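Local coordinates for metallo-carboxypeptidase (Pseudomonas aeruginosa, PDB 4A39), which probably removes C-terminal residues from peptide or protein substrates as a zinc-dependent carboxypeptidase of the M14 family, at residues L139-V144 with G192-L197; R304-A309 with A381-E386. All coordinates share one frame; numbering follows the deposited sequence.

Overall arrangement
Contact 1 is buried, and contact 2 is only partly so. Their centres are about 21 Å apart, and their nearest atoms come within about 6 Å without touching. Contact 1 packs a loop next to edge strand 144-151 against the end of helix 185-196. Contact 2 joins the ends of helices 294-308 and 366-383. The last of these helices also touches contact 1, through Leu377, so it is common to both surroundings. Contact 1 is apolar, with isoleucine methyls set against side chains and backbone carbonyls. Contact 2 sets a glutamate, held by arginines, against aliphatic groups. Both lie away from the zinc site.

Contact 1: L139-V144 with G192-L197; sequences LGIEGV and GLIERL
Ile194 is the first residue of the helical segment to meet Ile141 of the facing loop. CD1 of Ile141 reaches the backbone at this turn and lies 3.4 Å from Ile194 O. The same methyl lies 4.2 Å from Ile194 CG2, a looser apolar contact. Ile194 O also accepts the backbone bond from Leu197 N, 3.1 Å long, so the methyl packs against a carbonyl that already has a partner. At Leu197 both branches of Ile141 are used. Ile141 CD1 is 3.8 Å from Leu197 CB, and Ile141 CG2 comes to 3.6 Å from Leu197 O. The two side chains cross at about a right angle. The extended outer arm of Ile141, with CD1 anti to CA (chi2 179°), carries the terminal methyl out to the helix. Ile141 opens a type II beta turn that ends at Val144, closed by Val144 N to Ile141 O at 3.2 Å. Arg165 bonds to both sides, through Glu142 O and Leu197 O. The contact joins the loop between helix 128-138 and edge strand 144-151 to the C-terminal end of helix 185-196. Leu134 and Ala138 of helix 128-138 touch Ile194, while Val163 of strand 157-163 and Leu377 of helix 366-383 touch Leu197.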
ATOM      1  N   LEU A 139      -5.530 -15.575  11.852  1.00 12.10           N
ATOM      2  CA  LEU A 139      -5.474 -17.003  12.162  1.00 13.18           C
ATOM      3  C   LEU A 139      -6.539 -17.455  13.159  1.00 14.42           C
ATOM      4  O   LEU A 139      -6.733 -18.654  13.365  1.00 16.59           O
ATOM      5  CB  LEU A 139      -4.076 -17.368  12.669  1.00 13.66           C
ATOM      6  CG  LEU A 139      -2.959 -17.105  11.649  1.00 13.67           C
ATOM      7  CD1 LEU A 139      -1.604 -17.373  12.283  1.00 15.58           C
ATOM      8  CD2 LEU A 139      -3.167 -17.977  10.419  1.00 14.97           C
ATOM      9  N   GLY A 140      -7.233 -16.497  13.765  1.00 14.45           N
ATOM     10  CA  GLY A 140      -8.278 -16.826  14.718  1.00 15.40           C
ATOM     11  C   GLY A 140      -9.634 -16.856  14.038  1.00 14.92           C
ATOM     12  O   GLY A 140     -10.645 -17.199  14.653  1.00 16.57           O
ATOM     13  N   ILE A 141      -9.648 -16.492  12.758  1.00 14.28           N
ATOM     14  CA  ILE A 141     -10.872 -16.472  11.967  1.00 14.26           C
ATOM     15  C   ILE A 141     -11.113 -17.843  11.349  1.00 14.97           C
ATOM     16  O   ILE A 141     -10.175 -18.551  10.986  1.00 13.33           O
ATOM     17  CB  ILE A 141     -10.792 -15.413  10.835  1.00 13.82           C
ATOM     18  CG1 ILE A 141     -10.748 -14.007  11.444  1.00 14.33           C
ATOM     19  CG2 ILE A 141     -11.985 -15.552   9.898  1.00 14.28           C
ATOM     20  CD1 ILE A 141     -10.655 -12.881  10.421  1.00 14.31           C
ATOM     21  N   GLU A 142     -12.382 -18.216  11.232  1.00 16.32           N
ATOM     22  CA  GLU A 142     -12.728 -19.508  10.670  1.00 16.60           C
ATOM     23  C   GLU A 142     -12.291 -19.652   9.216  1.00 15.80           C
ATOM     24  O   GLU A 142     -12.564 -18.784   8.382  1.00 17.27           O
ATOM     25  CB  GLU A 142     -14.236 -19.734  10.769  1.00 18.50           C
ATOM     26  CG  GLU A 142     -14.653 -21.136  10.384  1.00 22.27           C
ATOM     27  CD  GLU A 142     -15.921 -21.155   9.566  1.00 23.45           C
ATOM     28  OE1 GLU A 142     -16.976 -20.733  10.090  1.00 25.50           O
ATOM     29  OE2 GLU A 142     -15.859 -21.587   8.394  1.00 26.08           O
ATOM     30  N   GLY A 143     -11.606 -20.754   8.924  1.00 15.31           N
ATOM     31  CA  GLY A 143     -11.159 -21.021   7.568  1.00 14.82           C
ATOM     32  C   GLY A 143      -9.837 -20.393   7.175  1.00 13.54           C
ATOM     33  O   GLY A 143      -9.381 -20.563   6.044  1.00 13.53           O
ATOM     34  N   VAL A 144      -9.209 -19.677   8.103  1.00 13.32           N
ATOM     35  CA  VAL A 144      -7.937 -19.019   7.816  1.00 13.05           C
ATOM     36  C   VAL A 144      -6.742 -19.762   8.401  1.00 13.09           C
ATOM     37  O   VAL A 144      -6.734 -20.131   9.577  1.00 13.47           O
ATOM     38  CB  VAL A 144      -7.925 -17.572   8.356  1.00 11.21           C
ATOM     39  CG1 VAL A 144      -6.637 -16.871   7.953  1.00 10.63           C
ATOM     40  CG2 VAL A 144      -9.131 -16.810   7.828  1.00 10.76           C
ATOM     41  N   GLY A 192      -8.487  -4.204   6.330  1.00  6.15           N
ATOM     42  CA  GLY A 192      -9.922  -4.103   6.124  1.00  6.62           C
ATOM     43  C   GLY A 192     -10.477  -5.375   5.517  1.00  7.84           C
ATOM     44  O   GLY A 192     -11.544  -5.861   5.910  1.00  6.47           O
ATOM     45  N   LEU A 193      -9.741  -5.915   4.551  1.00  7.92           N
ATOM     46  CA  LEU A 193     -10.133  -7.138   3.869  1.00  8.64           C
ATOM     47  C   LEU A 193     -10.239  -8.280   4.882  1.00  8.64           C
ATOM     48  O   LEU A 193     -11.264  -8.964   4.967  1.00  7.77           O
ATOM     49  CB  LEU A 193      -9.090  -7.455   2.786  1.00 10.74           C
ATOM     50  CG  LEU A 193      -9.326  -8.574   1.770  1.00  8.39           C
ATOM     51  CD1 LEU A 193      -8.385  -8.373   0.584  1.00 11.57           C
ATOM     52  CD2 LEU A 193      -9.100  -9.927   2.414  1.00  9.42           C
ATOM     53  N   ILE A 194      -9.188  -8.468   5.674  1.00  9.87           N
ATOM     54  CA  ILE A 194      -9.171  -9.539   6.663  1.00 10.95           C
ATOM     55  C   ILE A 194     -10.207  -9.358   7.770  1.00 10.94           C
ATOM     56  O   ILE A 194     -10.840 -10.326   8.192  1.00 12.31           O
ATOM     57  CB  ILE A 194      -7.753  -9.698   7.279  1.00 12.43           C
ATOM     58  CG1 ILE A 194      -6.851 -10.457   6.304  1.00 12.66           C
ATOM     59  CG2 ILE A 194      -7.816 -10.463   8.590  1.00 13.29           C
ATOM     60  CD1 ILE A 194      -6.607  -9.750   4.998  1.00 17.12           C
ATOM     61  N   GLU A 195     -10.398  -8.131   8.239  1.00 10.35           N
ATOM     62  CA  GLU A 195     -11.370  -7.912   9.297  1.00 12.95           C
ATOM     63  C   GLU A 195     -12.792  -8.237   8.855  1.00 12.58           C
ATOM     64  O   GLU A 195     -13.621  -8.623   9.679  1.00 12.98           O
ATOM     65  CB  GLU A 195     -11.302  -6.475   9.813  1.00 12.83           C
ATOM     66  CG  GLU A 195      -9.960  -6.119  10.414  1.00 17.37           C
ATOM     67  CD  GLU A 195     -10.024  -4.903  11.314  1.00 16.23           C
ATOM     68  OE1 GLU A 195     -10.838  -3.996  11.040  1.00 19.15           O
ATOM     69  OE2 GLU A 195      -9.245  -4.853  12.290  1.00 19.18           O
ATOM     70  N   ARG A 196     -13.085  -8.084   7.567  1.00 12.05           N
ATOM     71  CA  ARG A 196     -14.430  -8.390   7.088  1.00 11.72           C
ATOM     72  C   ARG A 196     -14.735  -9.877   7.236  1.00 12.40           C
ATOM     73  O   ARG A 196     -15.893 -10.268   7.401  1.00 11.56           O
ATOM     74  CB  ARG A 196     -14.615  -7.979   5.623  1.00 11.26           C
ATOM     75  CG  ARG A 196     -15.972  -8.415   5.083  1.00 12.55           C
ATOM     76  CD  ARG A 196     -16.327  -7.824   3.733  1.00 11.24           C
ATOM     77  NE  ARG A 196     -17.622  -8.334   3.291  1.00 13.44           N
ATOM     78  CZ  ARG A 196     -18.238  -7.977   2.170  1.00 12.86           C
ATOM     79  NH1 ARG A 196     -17.687  -7.091   1.352  1.00 11.40           N
ATOM     80  NH2 ARG A 196     -19.415  -8.509   1.868  1.00 13.26           N
ATOM     81  N   LEU A 197     -13.694 -10.701   7.183  1.00 11.28           N
ATOM     82  CA  LEU A 197     -13.845 -12.152   7.312  1.00 13.92           C
ATOM     83  C   LEU A 197     -14.378 -12.576   8.682  1.00 13.42           C
ATOM     84  O   LEU A 197     -14.870 -13.695   8.845  1.00 14.76           O
ATOM     85  CB  LEU A 197     -12.505 -12.844   7.050  1.00 15.00           C
ATOM     86  CG  LEU A 197     -12.125 -13.142   5.597  1.00 17.85           C
ATOM     87  CD1 LEU A 197     -13.019 -14.249   5.059  1.00 19.36           C
ATOM     88  CD2 LEU A 197     -12.245 -11.892   4.757  1.00 17.23           C
TER

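Contact 2: R304-A309 with A381-E386; sequences REELMA and AVLVDE
Glu306 and Val382 mark the closest backbone approach, with CA atoms 8.0 Å apart. The segments lie toward the C-terminal ends of helices 294-308 and 366-383, and this spacing leaves the meeting to side chains. Glu306 reaches over from one side, and Val382 and Leu383 from the other. The first torsion of Glu306 (chi1 -66°) sets CG against Leu383. The bend at the second (chi2 -70°) turns the carboxylate to Val382. Glu306 CG is 4.0 Å from Leu383 CD2. Glu306 OE2 lies 3.9 Å from Val382 CG1, a van der Waals contact, with the two side chains at about a right angle. The carboxylate has its polar partners on its own side: OE1 forms a salt bridge with Arg310 and OE2 one with Arg302. These two arginines probably hold the acid group in place beside the valine methyl. Glu386 OE2 stands 6.2 Å from Glu306 OE2. The like charges are probably offset by Arg302, which also pairs with Glu386 OE1. Arg302 and Phe303 of helix 294-308 pack on Leu383, and Thr379 of helix 366-383 touches Glu306. Behind helix 366-383, Leu208 of helix 203-211 touches Ala381 and Val384.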
ATOM      1  N   ARG A 304     -13.881  -2.834 -12.844  1.00  8.62           N
ATOM      2  CA  ARG A 304     -13.882  -1.394 -12.615  1.00  9.00           C
ATOM      3  C   ARG A 304     -15.289  -0.830 -12.424  1.00  9.18           C
ATOM      4  O   ARG A 304     -15.518   0.002 -11.549  1.00  8.60           O
ATOM      5  CB  ARG A 304     -13.200  -0.667 -13.781  1.00  7.02           C
ATOM      6  CG  ARG A 304     -11.681  -0.750 -13.779  1.00  9.95           C
ATOM      7  CD  ARG A 304     -11.097   0.047 -14.937  1.00 12.15           C
ATOM      8  NE  ARG A 304      -9.640   0.123 -14.894  1.00 11.95           N
ATOM      9  CZ  ARG A 304      -8.842  -0.300 -15.870  1.00 12.87           C
ATOM     10  NH1 ARG A 304      -9.360  -0.838 -16.968  1.00 10.48           N
ATOM     11  NH2 ARG A 304      -7.526  -0.189 -15.746  1.00 14.08           N
ATOM     12  N   GLU A 305     -16.223  -1.310 -13.242  1.00  9.03           N
ATOM     13  CA  GLU A 305     -17.614  -0.851 -13.183  1.00 10.09           C
ATOM     14  C   GLU A 305     -18.294  -1.246 -11.878  1.00  9.34           C
ATOM     15  O   GLU A 305     -18.967  -0.428 -11.239  1.00  9.33           O
ATOM     16  CB  GLU A 305     -18.399  -1.417 -14.371  1.00 12.73           C
ATOM     17  CG  GLU A 305     -19.694  -0.671 -14.667  1.00 18.90           C
ATOM     18  CD  GLU A 305     -20.311  -1.073 -15.995  1.00 21.46           C
ATOM     19  OE1 GLU A 305     -19.634  -1.763 -16.788  1.00 23.07           O
ATOM     20  OE2 GLU A 305     -21.476  -0.689 -16.246  1.00 24.11           O
ATOM     21  N   GLU A 306     -18.127  -2.501 -11.476  1.00  7.74           N
ATOM     22  CA  GLU A 306     -18.740  -2.983 -10.248  1.00  7.55           C
ATOM     23  C   GLU A 306     -18.108  -2.353  -9.008  1.00  9.21           C
ATOM     24  O   GLU A 306     -18.799  -2.083  -8.028  1.00 10.78           O
ATOM     25  CB  GLU A 306     -18.651  -4.510 -10.166  1.00  9.13           C
ATOM     26  CG  GLU A 306     -19.465  -5.243 -11.234  1.00 11.35           C
ATOM     27  CD  GLU A 306     -20.973  -5.139 -11.037  1.00 13.55           C
ATOM     28  OE1 GLU A 306     -21.430  -4.480 -10.076  1.00 13.55           O
ATOM     29  OE2 GLU A 306     -21.710  -5.729 -11.854  1.00 14.73           O
ATOM     30  N   LEU A 307     -16.802  -2.100  -9.046  1.00  8.60           N
ATOM     31  CA  LEU A 307     -16.142  -1.497  -7.892  1.00  8.96           C
ATOM     32  C   LEU A 307     -16.490  -0.017  -7.764  1.00  8.66           C
ATOM     33  O   LEU A 307     -16.650   0.496  -6.657  1.00 10.18           O
ATOM     34  CB  LEU A 307     -14.625  -1.667  -7.980  1.00  8.18           C
ATOM     35  CG  LEU A 307     -13.817  -1.075  -6.819  1.00  8.24           C
ATOM     36  CD1 LEU A 307     -14.346  -1.586  -5.486  1.00  7.31           C
ATOM     37  CD2 LEU A 307     -12.355  -1.444  -6.990  1.00  9.22           C
ATOM     38  N   MET A 308     -16.611   0.667  -8.896  1.00  9.31           N
ATOM     39  CA  MET A 308     -16.950   2.083  -8.873  1.00 10.48           C
ATOM     40  C   MET A 308     -18.368   2.269  -8.328  1.00 11.18           C
ATOM     41  O   MET A 308     -18.682   3.292  -7.714  1.00 10.92           O
ATOM     42  CB  MET A 308     -16.825   2.677 -10.282  1.00 12.22           C
ATOM     43  CG  MET A 308     -17.101   4.177 -10.367  1.00 13.87           C
ATOM     44  SD  MET A 308     -16.581   4.886 -11.953  1.00 14.49           S
ATOM     45  CE  MET A 308     -15.919   6.438 -11.420  1.00 20.14           C
ATOM     46  N   ALA A 309     -19.216   1.267  -8.532  1.00 10.93           N
ATOM     47  CA  ALA A 309     -20.594   1.347  -8.057  1.00 11.18           C
ATOM     48  C   ALA A 309     -20.700   1.092  -6.557  1.00 11.02           C
ATOM     49  O   ALA A 309     -21.718   1.408  -5.938  1.00 12.88           O
ATOM     50  CB  ALA A 309     -21.465   0.347  -8.810  1.00 13.25           C
ATOM     51  N   ALA A 381     -17.116 -10.933  -5.198  1.00  8.80           N
ATOM     52  CA  ALA A 381     -18.254 -11.818  -4.972  1.00  9.95           C
ATOM     53  C   ALA A 381     -19.190 -11.807  -6.178  1.00 11.40           C
ATOM     54  O   ALA A 381     -19.752 -12.840  -6.549  1.00 12.12           O
ATOM     55  CB  ALA A 381     -19.010 -11.387  -3.722  1.00  9.18           C
ATOM     56  N   VAL A 382     -19.353 -10.637  -6.788  1.00 11.77           N
ATOM     57  CA  VAL A 382     -20.219 -10.488  -7.956  1.00 13.79           C
ATOM     58  C   VAL A 382     -19.620 -11.100  -9.220  1.00 14.46           C
ATOM     59  O   VAL A 382     -20.337 -11.671 -10.043  1.00 16.04           O
ATOM     60  CB  VAL A 382     -20.512  -8.996  -8.250  1.00 14.32           C
ATOM     61  CG1 VAL A 382     -21.339  -8.864  -9.526  1.00 17.33           C
ATOM     62  CG2 VAL A 382     -21.241  -8.371  -7.076  1.00 17.05           C
ATOM     63  N   LEU A 383     -18.304 -10.987  -9.362  1.00 13.89           N
ATOM     64  CA  LEU A 383     -17.602 -11.487 -10.541  1.00 13.47           C
ATOM     65  C   LEU A 383     -17.103 -12.926 -10.467  1.00 12.12           C
ATOM     66  O   LEU A 383     -16.604 -13.451 -11.460  1.00 10.44           O
ATOM     67  CB  LEU A 383     -16.388 -10.599 -10.835  1.00 15.33           C
ATOM     68  CG  LEU A 383     -16.543  -9.079 -10.834  1.00 16.67           C
ATOM     69  CD1 LEU A 383     -15.192  -8.448 -11.133  1.00 17.22           C
ATOM     70  CD2 LEU A 383     -17.574  -8.655 -11.864  1.00 17.32           C
ATOM     71  N   VAL A 384     -17.231 -13.566  -9.308  1.00 12.70           N
ATOM     72  CA  VAL A 384     -16.715 -14.922  -9.144  1.00 14.01           C
ATOM     73  C   VAL A 384     -17.029 -15.920 -10.264  1.00 14.09           C
ATOM     74  O   VAL A 384     -16.142 -16.659 -10.695  1.00 14.42           O
ATOM     75  CB  VAL A 384     -17.151 -15.526  -7.782  1.00 15.33           C
ATOM     76  CG1 VAL A 384     -18.605 -15.953  -7.828  1.00 16.37           C
ATOM     77  CG2 VAL A 384     -16.243 -16.693  -7.425  1.00 16.92           C
ATOM     78  N   ASP A 385     -18.269 -15.940 -10.747  1.00 14.51           N
ATOM     79  CA  ASP A 385     -18.644 -16.877 -11.808  1.00 14.24           C
ATOM     80  C   ASP A 385     -18.083 -16.522 -13.185  1.00 12.73           C
ATOM     81  O   ASP A 385     -18.184 -17.320 -14.123  1.00 13.20           O
ATOM     82  CB  ASP A 385     -20.168 -16.985 -11.915  1.00 17.01           C
ATOM     83  CG  ASP A 385     -20.807 -17.503 -10.643  1.00 18.92           C
ATOM     84  OD1 ASP A 385     -20.307 -18.505 -10.096  1.00 20.75           O
ATOM     85  OD2 ASP A 385     -21.819 -16.916 -10.196  1.00 23.97           O
ATOM     86  N   GLU A 386     -17.494 -15.336 -13.306  1.00 10.35           N
ATOM     87  CA  GLU A 386     -16.947 -14.878 -14.584  1.00 11.28           C
ATOM     88  C   GLU A 386     -15.423 -14.953 -14.674  1.00  8.65           C
ATOM     89  O   GLU A 386     -14.859 -14.804 -15.756  1.00 10.14           O
ATOM     90  CB  GLU A 386     -17.379 -13.431 -14.842  1.00 12.15           C
ATOM     91  CG  GLU A 386     -18.880 -13.216 -14.873  1.00 16.43           C
ATOM     92  CD  GLU A 386     -19.256 -11.748 -14.903  1.00 17.07           C
ATOM     93  OE1 GLU A 386     -18.762 -11.018 -15.788  1.00 18.35           O
ATOM     94  OE2 GLU A 386     -20.054 -11.323 -14.041  1.00 20.12           O
TER